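Local coordinates for lambda phage protein with carbohydrate-binding module (Shewanella oneidensis, PDB 2A5Z) that is of unknown function but binds magnesium and has a jelly-roll fold with a carbohydrate-binding module, so may bind carbohydrate, at the interface of chains A and B. Residues are numbered along the deposited sequence; one frame, centred on the assembly and turned at random. Chains: chain A/B, hypothetical protein SO2946.

The interface of chains A and B. Residues chain A 121, 123, 186, 188, 202, 206; chain B 262.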
loop_
_atom_site.group_PDB
_atom_site.type_symbol
_atom_site.label_atom_id
_atom_site.label_comp_id
_atom_site.label_asym_id
_atom_site.label_seq_id
_atom_site.Cartn_x
_atom_site.Cartn_y
_atom_site.Cartn_z
ATOM N N THR A 121 -2.658 5.247 19.006
ATOM C CA THR A 121 -1.698 4.590 19.902
ATOM C C THR A 121 -0.324 4.501 19.243
ATOM O O THR A 121 -0.204 4.053 18.103
ATOM C CB THR A 121 -2.182 3.203 20.336
ATOM O OG1 THR A 121 -3.519 3.318 20.835
ATOM C CG2 THR A 121 -1.295 2.628 21.437
ATOM N N TYR A 123 3.774 3.354 19.933
ATOM C CA TYR A 123 4.857 2.707 20.672
ATOM C C TYR A 123 6.147 3.365 20.215
ATOM O O TYR A 123 6.475 3.325 19.035
ATOM C CB TYR A 123 4.881 1.199 20.376
ATOM C CG TYR A 123 3.642 0.470 20.852
ATOM C CD1 TYR A 123 3.695 -0.389 21.957
ATOM C CD2 TYR A 123 2.407 0.663 20.225
ATOM C CE1 TYR A 123 2.554 -1.044 22.410
ATOM C CE2 TYR A 123 1.262 0.015 20.673
ATOM C CZ TYR A 123 1.344 -0.839 21.767
ATOM O OH TYR A 123 0.211 -1.489 22.208
ATOM N N ILE A 186 4.521 3.841 25.676
ATOM C CA ILE A 186 3.287 3.775 24.906
ATOM C C ILE A 186 2.485 5.045 25.200
ATOM O O ILE A 186 2.374 5.469 26.355
ATOM C CB ILE A 186 2.437 2.522 25.262
ATOM C CG1 ILE A 186 3.277 1.242 25.167
ATOM C CG2 ILE A 186 1.185 2.438 24.374
ATOM C CD1 ILE A 186 2.677 0.035 25.885
ATOM N N LYS A 188 -1.382 6.748 24.337
ATOM C CA LYS A 188 -2.701 6.772 23.723
ATOM C C LYS A 188 -3.287 8.201 23.708
ATOM O O LYS A 188 -3.459 8.833 24.758
ATOM C CB LYS A 188 -3.652 5.800 24.433
ATOM C CG LYS A 188 -5.020 5.706 23.761
ATOM C CD LYS A 188 -6.079 5.124 24.676
ATOM C CE LYS A 188 -6.031 3.605 24.713
ATOM N NZ LYS A 188 -7.102 3.085 25.611
ATOM N N TYR A 202 2.021 5.422 28.984
ATOM C CA TYR A 202 2.252 4.163 29.700
ATOM C C TYR A 202 3.711 3.765 29.607
ATOM O O TYR A 202 4.427 4.197 28.698
ATOM C CB TYR A 202 1.402 3.035 29.109
ATOM C CG TYR A 202 -0.070 3.347 28.999
ATOM C CD1 TYR A 202 -0.973 2.873 29.951
ATOM C CD2 TYR A 202 -0.566 4.108 27.938
ATOM C CE1 TYR A 202 -2.331 3.159 29.861
ATOM C CE2 TYR A 202 -1.927 4.403 27.841
ATOM C CZ TYR A 202 -2.798 3.922 28.806
ATOM O OH TYR A 202 -4.136 4.205 28.713
ATOM N N GLY A 206 2.696 -1.454 30.151
ATOM C CA GLY A 206 1.289 -1.078 29.976
ATOM C C GLY A 206 0.620 -0.408 31.166
ATOM O O GLY A 206 -0.609 -0.295 31.209
ATOM N N VAL B 262 -3.183 -1.508 25.005
ATOM C CA VAL B 262 -3.587 -0.175 25.505
ATOM C C VAL B 262 -2.442 0.597 26.182
ATOM O O VAL B 262 -2.033 1.642 25.667
ATOM C CB VAL B 262 -4.898 -0.215 26.345
ATOM C CG1 VAL B 262 -5.028 1.003 27.264
ATOM C CG2 VAL B 262 -6.101 -0.311 25.419
ATOM O OXT VAL B 262 -1.886 0.209 27.214
#
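The C-terminal loop residue of chain B, B:Val262, lies on strands 119-125, 184-191 and 197-203 of chain A, where A:Lys188 and A:Tyr202 touch it most extensively. The chain end hides 123 Å² of its surface here, against 34 Å² for A:Lys188 and 20 Å² for A:Tyr202. Both carboxylate oxygens lie over one face of the A:Tyr202 ring: B:Val262 O sits 3.5 Å above the plane, displaced toward the CD2-CE2 edge. B:Val262 OXT lies over the same face near its middle, 3.9 Å from A:Tyr202 CD1. A:Ile186 meets the carboxylate through its branch methyl, A:Ile186 CG2 being 3.6 Å from B:Val262 O; the same methyl rests over a face of the A:Tyr123 ring, linking neighbouring strands beneath the chain end. A:Lys188 starts with CG anti to its backbone N (chi1 -176°) and bends at chi3 (-82°), a shape that carries its amine to the valine methyls. A:Lys188 NZ is 3.4 Å from B:Val262 CG1 and 3.5 Å from B:Val262 CG2, and the lysine end crosses these methyls obliquely, with A:Lys188 CE 3.8 Å from B:Val262 CG1. B:Val262 CG1 also comes 3.6 Å from the phenol A:Tyr202 OH, touching the lysine and tyrosine tips from one side. No nitrogen or oxygen comes within bonding reach across the patch, so the terminal carboxylate is not salt-bridged to A:Lys188, although the nearby amine could still stabilise its charge over a longer range. The patch lies on a sheet of chain A's jelly-roll, reached by the extended C-terminal tail of chain B; this tail contact may or may not persist outside the crystal.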